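Alpha-fucosidase GH29 (Fusarium graminearum, PDB 4PSR) probably hydrolyses alpha-L-fucosidic linkages, releasing L-fucose from the glycans of glycoproteins, as a family 29 glycoside hydrolase. Local coordinates at residues I539-F553 / K563-V577. Numbering follows the deposited sequence.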
ATOM      1  N   ILE A 539     -20.619  22.940  -5.620  1.00 19.87           N
ATOM      2  CA  ILE A 539     -19.902  23.624  -6.683  1.00 19.14           C
ATOM      3  C   ILE A 539     -20.782  24.719  -7.289  1.00 17.28           C
ATOM      4  O   ILE A 539     -21.914  24.446  -7.691  1.00 18.92           O
ATOM      5  CB  ILE A 539     -19.459  22.633  -7.788  1.00 15.74           C
ATOM      6  CG1 ILE A 539     -18.489  21.592  -7.194  1.00 15.74           C
ATOM      7  CG2 ILE A 539     -18.816  23.394  -8.937  1.00 17.65           C
ATOM      8  CD1 ILE A 539     -18.211  20.455  -8.158  1.00 16.71           C
ATOM      9  N   ARG A 540     -20.241  25.931  -7.372  1.00 18.01           N
ATOM     10  CA  ARG A 540     -20.973  27.064  -7.946  1.00 21.23           C
ATOM     11  C   ARG A 540     -20.250  27.738  -9.107  1.00 22.04           C
ATOM     12  O   ARG A 540     -20.802  28.619  -9.768  1.00 19.52           O
ATOM     13  CB  ARG A 540     -21.296  28.101  -6.857  1.00 22.51           C
ATOM     14  CG  ARG A 540     -22.327  27.637  -5.807  1.00 26.76           C
ATOM     15  CD  ARG A 540     -23.723  27.460  -6.383  1.00 43.26           C
ATOM     16  NE  ARG A 540     -23.872  28.178  -7.644  1.00 56.82           N
ATOM     17  CZ  ARG A 540     -24.194  29.462  -7.755  1.00 60.58           C
ATOM     18  NH1 ARG A 540     -24.281  30.009  -8.961  1.00 50.95           N
ATOM     19  NH2 ARG A 540     -24.426  30.201  -6.673  1.00 57.60           N
ATOM     20  N   SER A 541     -19.009  27.345  -9.372  1.00 17.83           N
ATOM     21  CA  SER A 541     -18.304  27.823 -10.547  1.00 16.87           C
ATOM     22  C   SER A 541     -17.159  26.859 -10.892  1.00 17.10           C
ATOM     23  O   SER A 541     -16.727  26.055 -10.058  1.00 17.59           O
ATOM     24  CB  SER A 541     -17.801  29.274 -10.391  1.00 21.39           C
ATOM     25  OG  SER A 541     -16.860  29.426  -9.335  1.00 21.61           O
ATOM     26  N   ILE A 542     -16.704  26.959 -12.132  1.00 19.40           N
ATOM     27  CA  ILE A 542     -15.588  26.164 -12.616  1.00 16.98           C
ATOM     28  C   ILE A 542     -14.768  26.997 -13.580  1.00 18.48           C
ATOM     29  O   ILE A 542     -15.330  27.728 -14.420  1.00 21.84           O
ATOM     30  CB  ILE A 542     -16.088  24.890 -13.306  1.00 19.53           C
ATOM     31  CG1 ILE A 542     -14.910  24.041 -13.818  1.00 19.17           C
ATOM     32  CG2 ILE A 542     -17.033  25.216 -14.449  1.00 21.73           C
ATOM     33  CD1 ILE A 542     -15.326  22.638 -14.212  1.00 21.02           C
ATOM     34  N   ARG A 543     -13.450  26.910 -13.457  1.00 17.39           N
ATOM     35  CA  ARG A 543     -12.532  27.478 -14.426  1.00 17.01           C
ATOM     36  C   ARG A 543     -11.884  26.346 -15.226  1.00 19.24           C
ATOM     37  O   ARG A 543     -11.200  25.479 -14.655  1.00 17.10           O
ATOM     38  CB  ARG A 543     -11.451  28.308 -13.761  1.00 16.83           C
ATOM     39  CG  ARG A 543     -10.672  29.150 -14.752  1.00 23.34           C
ATOM     40  CD  ARG A 543     -10.041  30.350 -14.064  1.00 33.12           C
ATOM     41  NE  ARG A 543      -9.401  29.977 -12.806  1.00 32.78           N
ATOM     42  CZ  ARG A 543      -9.261  30.781 -11.760  1.00 38.29           C
ATOM     43  NH1 ARG A 543      -8.645  30.334 -10.675  1.00 34.89           N
ATOM     44  NH2 ARG A 543      -9.731  32.025 -11.794  1.00 35.42           N
ATOM     45  N   VAL A 544     -12.118  26.358 -16.533  1.00 17.04           N
ATOM     46  CA  VAL A 544     -11.606  25.331 -17.437  1.00 14.85           C
ATOM     47  C   VAL A 544     -10.390  25.915 -18.155  1.00 18.03           C
ATOM     48  O   VAL A 544     -10.430  27.027 -18.691  1.00 17.95           O
ATOM     49  CB  VAL A 544     -12.686  24.920 -18.451  1.00 15.53           C
ATOM     50  CG1 VAL A 544     -12.118  23.916 -19.475  1.00 15.59           C
ATOM     51  CG2 VAL A 544     -13.919  24.341 -17.752  1.00 17.63           C
ATOM     52  N   SER A 545      -9.272  25.201 -18.161  1.00 18.18           N
ATOM     53  CA  SER A 545      -8.075  25.712 -18.803  1.00 16.13           C
ATOM     54  C   SER A 545      -8.201  25.736 -20.322  1.00 15.57           C
ATOM     55  O   SER A 545      -9.014  25.020 -20.914  1.00 16.83           O
ATOM     56  CB  SER A 545      -6.861  24.855 -18.408  1.00 19.77           C
ATOM     57  OG  SER A 545      -6.694  24.856 -17.004  1.00 22.11           O
ATOM     58  N   ASP A 546      -7.387  26.580 -20.945  1.00 19.26           N
ATOM     59  CA  ASP A 546      -7.233  26.571 -22.398  1.00 18.18           C
ATOM     60  C   ASP A 546      -6.854  25.159 -22.820  1.00 19.90           C
ATOM     61  O   ASP A 546      -6.217  24.436 -22.056  1.00 19.48           O
ATOM     62  CB  ASP A 546      -6.136  27.540 -22.827  1.00 22.65           C
ATOM     63  CG  ASP A 546      -6.590  28.995 -22.815  1.00 21.78           C
ATOM     64  OD1 ASP A 546      -7.789  29.251 -22.611  1.00 20.10           O
ATOM     65  OD2 ASP A 546      -5.724  29.847 -23.054  1.00 23.95           O
ATOM     66  N   GLY A 547      -7.288  24.777 -24.011  1.00 21.16           N
ATOM     67  CA  GLY A 547      -6.981  23.456 -24.554  1.00 22.85           C
ATOM     68  C   GLY A 547      -7.730  22.313 -23.876  1.00 27.54           C
ATOM     69  O   GLY A 547      -7.448  21.144 -24.124  1.00 24.19           O
ATOM     70  N   THR A 548      -8.709  22.645 -23.050  1.00 18.02           N
ATOM     71  CA  THR A 548      -9.432  21.666 -22.235  1.00 16.85           C
ATOM     72  C   THR A 548     -10.938  21.884 -22.335  1.00 18.42           C
ATOM     73  O   THR A 548     -11.399  22.990 -22.644  1.00 18.89           O
ATOM     74  CB  THR A 548      -9.012  21.788 -20.746  1.00 16.55           C
ATOM     75  OG1 THR A 548      -7.602  21.996 -20.637  1.00 18.75           O
ATOM     76  CG2 THR A 548      -9.392  20.559 -19.940  1.00 21.72           C
ATOM     77  N   LYS A 549     -11.709  20.824 -22.120  1.00 18.21           N
ATOM     78  CA  LYS A 549     -13.138  20.947 -21.885  1.00 17.41           C
ATOM     79  C   LYS A 549     -13.510  20.158 -20.642  1.00 18.24           C
ATOM     80  O   LYS A 549     -12.791  19.227 -20.236  1.00 17.03           O
ATOM     81  CB  LYS A 549     -13.957  20.486 -23.090  1.00 20.31           C
ATOM     82  CG  LYS A 549     -13.804  19.024 -23.453  1.00 23.05           C
ATOM     83  CD  LYS A 549     -14.737  18.672 -24.595  1.00 35.51           C
ATOM     84  CE  LYS A 549     -14.486  17.262 -25.111  1.00 38.74           C
ATOM     85  NZ  LYS A 549     -15.383  16.925 -26.242  1.00 52.18           N
ATOM     86  N   ALA A 550     -14.604  20.544 -19.994  1.00 17.95           N
ATOM     87  CA  ALA A 550     -15.132  19.802 -18.856  1.00 16.30           C
ATOM     88  C   ALA A 550     -16.565  19.425 -19.137  1.00 20.86           C
ATOM     89  O   ALA A 550     -17.339  20.260 -19.609  1.00 22.47           O
ATOM     90  CB  ALA A 550     -15.038  20.621 -17.568  1.00 20.09           C
ATOM     91  N   THR A 551     -16.924  18.181 -18.843  1.00 16.78           N
ATOM     92  CA  THR A 551     -18.287  17.712 -18.983  1.00 17.53           C
ATOM     93  C   THR A 551     -18.837  17.440 -17.598  1.00 20.79           C
ATOM     94  O   THR A 551     -18.269  16.645 -16.838  1.00 18.82           O
ATOM     95  CB  THR A 551     -18.322  16.466 -19.875  1.00 17.60           C
ATOM     96  OG1 THR A 551     -17.703  16.784 -21.120  1.00 21.88           O
ATOM     97  CG2 THR A 551     -19.730  16.006 -20.126  1.00 19.70           C
ATOM     98  N   LEU A 552     -19.911  18.149 -17.245  1.00 20.44           N
ATOM     99  CA  LEU A 552     -20.540  18.017 -15.943  1.00 20.95           C
ATOM    100  C   LEU A 552     -21.681  17.045 -16.064  1.00 20.55           C
ATOM    101  O   LEU A 552     -22.465  17.146 -17.003  1.00 28.41           O
ATOM    102  CB  LEU A 552     -21.143  19.352 -15.481  1.00 25.31           C
ATOM    103  CG  LEU A 552     -20.242  20.568 -15.498  1.00 26.95           C
ATOM    104  CD1 LEU A 552     -20.995  21.810 -15.008  1.00 30.22           C
ATOM    105  CD2 LEU A 552     -19.061  20.309 -14.634  1.00 23.65           C
ATOM    106  N   PHE A 553     -21.785  16.121 -15.114  1.00 17.81           N
ATOM    107  CA  PHE A 553     -22.884  15.165 -15.060  1.00 16.46           C
ATOM    108  C   PHE A 553     -23.711  15.357 -13.802  1.00 17.14           C
ATOM    109  O   PHE A 553     -23.161  15.611 -12.733  1.00 20.04           O
ATOM    110  CB  PHE A 553     -22.345  13.729 -15.038  1.00 16.52           C
ATOM    111  CG  PHE A 553     -21.776  13.274 -16.340  1.00 17.63           C
ATOM    112  CD1 PHE A 553     -20.456  13.532 -16.660  1.00 19.80           C
ATOM    113  CD2 PHE A 553     -22.550  12.557 -17.232  1.00 24.13           C
ATOM    114  CE1 PHE A 553     -19.928  13.099 -17.855  1.00 21.71           C
ATOM    115  CE2 PHE A 553     -22.017  12.124 -18.431  1.00 28.93           C
ATOM    116  CZ  PHE A 553     -20.711  12.401 -18.738  1.00 20.38           C
ATOM    117  N   LYS A 563     -23.476  18.435 -19.438  1.00 27.33           N
ATOM    118  CA  LYS A 563     -23.250  19.751 -20.022  1.00 26.77           C
ATOM    119  C   LYS A 563     -21.766  19.910 -20.289  1.00 29.82           C
ATOM    120  O   LYS A 563     -20.967  19.664 -19.397  1.00 27.54           O
ATOM    121  CB  LYS A 563     -23.696  20.837 -19.048  1.00 27.77           C
ATOM    122  CG  LYS A 563     -23.570  22.249 -19.588  1.00 38.98           C
ATOM    123  CD  LYS A 563     -24.044  23.284 -18.577  1.00 29.75           C
ATOM    124  CE  LYS A 563     -24.148  24.664 -19.222  1.00 56.70           C
ATOM    125  NZ  LYS A 563     -24.505  25.728 -18.241  1.00 58.17           N
ATOM    126  N   GLU A 564     -21.404  20.331 -21.500  1.00 22.52           N
ATOM    127  CA  GLU A 564     -20.006  20.503 -21.872  1.00 21.61           C
ATOM    128  C   GLU A 564     -19.618  21.967 -21.767  1.00 22.44           C
ATOM    129  O   GLU A 564     -20.350  22.847 -22.237  1.00 25.42           O
ATOM    130  CB  GLU A 564     -19.765  19.994 -23.291  1.00 32.98           C
ATOM    131  CG  GLU A 564     -18.361  19.486 -23.538  1.00 31.77           C
ATOM    132  CD  GLU A 564     -18.177  18.954 -24.946  1.00 45.50           C
ATOM    133  OE1 GLU A 564     -18.513  17.772 -25.195  1.00 41.67           O
ATOM    134  OE2 GLU A 564     -17.690  19.718 -25.806  1.00 53.61           O
ATOM    135  N   LEU A 565     -18.471  22.239 -21.149  1.00 21.64           N
ATOM    136  CA  LEU A 565     -17.978  23.607 -20.980  1.00 21.87           C
ATOM    137  C   LEU A 565     -16.577  23.739 -21.541  1.00 24.31           C
ATOM    138  O   LEU A 565     -15.698  22.920 -21.249  1.00 24.04           O
ATOM    139  CB  LEU A 565     -17.971  23.989 -19.495  1.00 19.86           C
ATOM    140  CG  LEU A 565     -19.316  23.948 -18.776  1.00 24.52           C
ATOM    141  CD1 LEU A 565     -19.121  24.075 -17.262  1.00 24.76           C
ATOM    142  CD2 LEU A 565     -20.211  25.066 -19.306  1.00 29.48           C
ATOM    143  N   SER A 566     -16.358  24.765 -22.353  1.00 19.05           N
ATOM    144  CA  SER A 566     -15.061  25.025 -22.938  1.00 19.77           C
ATOM    145  C   SER A 566     -14.221  25.939 -22.027  1.00 20.50           C
ATOM    146  O   SER A 566     -14.636  26.303 -20.911  1.00 19.10           O
ATOM    147  CB  SER A 566     -15.211  25.646 -24.327  1.00 21.92           C
ATOM    148  OG  SER A 566     -15.974  26.837 -24.269  1.00 23.94           O
ATOM    149  N   ALA A 567     -13.048  26.310 -22.509  1.00 18.32           N
ATOM    150  CA  ALA A 567     -12.102  27.100 -21.730  1.00 17.21           C
ATOM    151  C   ALA A 567     -12.708  28.416 -21.238  1.00 21.73           C
ATOM    152  O   ALA A 567     -13.385  29.121 -21.997  1.00 20.70           O
ATOM    153  CB  ALA A 567     -10.866  27.381 -22.537  1.00 17.33           C
ATOM    154  N   GLY A 568     -12.457  28.731 -19.968  1.00 18.29           N
ATOM    155  CA  GLY A 568     -12.931  29.962 -19.353  1.00 20.65           C
ATOM    156  C   GLY A 568     -13.560  29.705 -18.003  1.00 23.61           C
ATOM    157  O   GLY A 568     -13.571  28.579 -17.511  1.00 21.47           O
ATOM    158  N   GLU A 569     -14.114  30.764 -17.420  1.00 20.84           N
ATOM    159  CA  GLU A 569     -14.854  30.671 -16.176  1.00 20.45           C
ATOM    160  C   GLU A 569     -16.357  30.565 -16.431  1.00 18.93           C
ATOM    161  O   GLU A 569     -16.904  31.262 -17.302  1.00 25.27           O
ATOM    162  CB  GLU A 569     -14.550  31.896 -15.321  1.00 21.46           C
ATOM    163  CG  GLU A 569     -13.080  32.046 -15.012  1.00 25.00           C
ATOM    164  CD  GLU A 569     -12.765  33.264 -14.159  1.00 44.11           C
ATOM    165  OE1 GLU A 569     -13.706  33.996 -13.782  1.00 30.66           O
ATOM    166  OE2 GLU A 569     -11.567  33.485 -13.880  1.00 29.93           O
ATOM    167  N   HIS A 570     -17.026  29.717 -15.655  1.00 19.40           N
ATOM    168  CA  HIS A 570     -18.454  29.438 -15.808  1.00 18.18           C
ATOM    169  C   HIS A 570     -19.154  29.315 -14.470  1.00 27.55           C
ATOM    170  O   HIS A 570     -18.668  28.630 -13.578  1.00 19.09           O
ATOM    171  CB  HIS A 570     -18.674  28.100 -16.518  1.00 23.42           C
ATOM    172  CG  HIS A 570     -17.998  27.998 -17.844  1.00 23.31           C
ATOM    173  ND1 HIS A 570     -18.590  28.422 -19.014  1.00 25.17           N
ATOM    174  CD2 HIS A 570     -16.777  27.521 -18.190  1.00 23.45           C
ATOM    175  CE1 HIS A 570     -17.762  28.214 -20.023  1.00 25.17           C
ATOM    176  NE2 HIS A 570     -16.656  27.665 -19.549  1.00 26.44           N
ATOM    177  N   GLU A 571     -20.341  29.903 -14.339  1.00 24.52           N
ATOM    178  CA  GLU A 571     -21.159  29.650 -13.162  1.00 22.12           C
ATOM    179  C   GLU A 571     -21.853  28.306 -13.267  1.00 21.71           C
ATOM    180  O   GLU A 571     -22.177  27.864 -14.369  1.00 27.12           O
ATOM    181  CB  GLU A 571     -22.209  30.741 -12.993  1.00 31.01           C
ATOM    182  CG  GLU A 571     -21.634  32.035 -12.494  1.00 35.54           C
ATOM    183  CD  GLU A 571     -22.709  33.021 -12.077  1.00 65.03           C
ATOM    184  OE1 GLU A 571     -22.572  34.218 -12.404  1.00 69.73           O
ATOM    185  OE2 GLU A 571     -23.684  32.597 -11.414  1.00 57.42           O
ATOM    186  N   VAL A 572     -22.111  27.690 -12.113  1.00 23.32           N
ATOM    187  CA  VAL A 572     -22.727  26.373 -12.014  1.00 19.57           C
ATOM    188  C   VAL A 572     -23.857  26.475 -11.004  1.00 25.75           C
ATOM    189  O   VAL A 572     -23.670  27.021  -9.919  1.00 24.36           O
ATOM    190  CB  VAL A 572     -21.677  25.318 -11.516  1.00 20.08           C
ATOM    191  CG1 VAL A 572     -22.320  23.971 -11.330  1.00 20.97           C
ATOM    192  CG2 VAL A 572     -20.508  25.229 -12.478  1.00 25.86           C
ATOM    193  N   GLU A 573     -25.033  25.957 -11.347  1.00 28.96           N
ATOM    194  CA  GLU A 573     -26.159  25.971 -10.419  1.00 26.50           C
ATOM    195  C   GLU A 573     -25.939  25.042  -9.233  1.00 34.98           C
ATOM    196  O   GLU A 573     -25.519  23.899  -9.413  1.00 28.23           O
ATOM    197  CB  GLU A 573     -27.438  25.562 -11.154  1.00 39.06           C
ATOM    198  CG  GLU A 573     -28.601  25.180 -10.240  1.00 49.23           C
ATOM    199  CD  GLU A 573     -29.874  24.870 -11.009  1.00 68.93           C
ATOM    200  OE1 GLU A 573     -30.036  25.392 -12.133  1.00 71.69           O
ATOM    201  OE2 GLU A 573     -30.709  24.096 -10.493  1.00 75.74           O
ATOM    202  N   ASP A 574     -26.238  25.533  -8.027  1.00 29.50           N
ATOM    203  CA  ASP A 574     -26.169  24.726  -6.810  1.00 39.73           C
ATOM    204  C   ASP A 574     -26.937  23.421  -6.977  1.00 46.17           C
ATOM    205  O   ASP A 574     -28.051  23.417  -7.499  1.00 39.96           O
ATOM    206  CB  ASP A 574     -26.748  25.510  -5.629  1.00 40.85           C
ATOM    207  CG  ASP A 574     -26.613  24.770  -4.308  1.00 66.03           C
ATOM    208  OD1 ASP A 574     -25.566  24.923  -3.640  1.00 65.25           O
ATOM    209  OD2 ASP A 574     -27.555  24.040  -3.932  1.00 60.83           O
ATOM    210  N   GLY A 575     -26.337  22.315  -6.543  1.00 24.55           N
ATOM    211  CA  GLY A 575     -26.988  21.018  -6.608  1.00 25.70           C
ATOM    212  C   GLY A 575     -27.103  20.377  -7.987  1.00 32.43           C
ATOM    213  O   GLY A 575     -27.769  19.352  -8.129  1.00 39.23           O
ATOM    214  N   SER A 576     -26.461  20.955  -8.999  1.00 27.71           N
ATOM    215  CA  SER A 576     -26.595  20.458 -10.375  1.00 26.07           C
ATOM    216  C   SER A 576     -25.508  19.464 -10.805  1.00 30.78           C
ATOM    217  O   SER A 576     -25.675  18.778 -11.811  1.00 29.18           O
ATOM    218  CB  SER A 576     -26.587  21.616 -11.360  1.00 22.45           C
ATOM    219  OG  SER A 576     -25.335  22.276 -11.372  1.00 28.11           O
ATOM    220  N   VAL A 577     -24.393  19.413 -10.084  1.00 28.79           N
ATOM    221  CA  VAL A 577     -23.279  18.540 -10.483  1.00 26.52           C
ATOM    222  C   VAL A 577     -23.113  17.383  -9.524  1.00 23.70           C
ATOM    223  O   VAL A 577     -23.131  17.577  -8.321  1.00 20.36           O
ATOM    224  CB  VAL A 577     -21.942  19.287 -10.492  1.00 32.92           C
ATOM    225  CG1 VAL A 577     -20.825  18.349 -10.978  1.00 19.85           C
ATOM    226  CG2 VAL A 577     -22.020  20.498 -11.374  1.00 27.44           C
TER
HETATM  227  O   HOH W   1     -23.451  21.651  -8.057  1.00 25.60           O
HETATM  228  O   HOH W   2     -11.710  24.842 -24.742  1.00 25.51           O
HETATM  229  O   HOH W   3     -18.648  15.804 -23.598  1.00 31.92           O
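Two antiparallel strand pairs, 541-544 with 568-571 and 548-553 with 563-565, form one side of a small beta-sandwich, each pair being the edge half of a four-stranded sheet; the layers meet through I542, V544, L552, L565 and V572. Both segments pass from one layer to the other, 539-553 through a type II turn at S545-T548, where G547 takes the positive phi. Branched aliphatic residues suit this interior: L565 CD1 reaches both I542 CG2 and L552 CD1 at 3.7 Å, while V572 CG2 packs on I542 CG2 at 4.0 Å. H570 lies beside them, one ring face over L565 CD2, and its NE2 donates, in the plane of the ring, to S566 O (2.8 Å), which fixes the ring. Around the outside, long charged chains pair. R543 NH2 forms a salt bridge with E569 OE2 at 3.1 Å, from above the carboxylate plane, and K549 NZ makes a weak one to E564 OE1. R540, its chain bent at chi2 (-68°) and chi3, turns back so that NE donates to V572 O at 2.6 Å, nearly straight (170°). A classic beta bulge sets R540 and S541 together opposite F507. Strand 504-507 flanks 541-544 on the side away from 568-571, and strand 579-584 likewise flanks 548-553, beside which an N-glycan mannose touches T551 and F553.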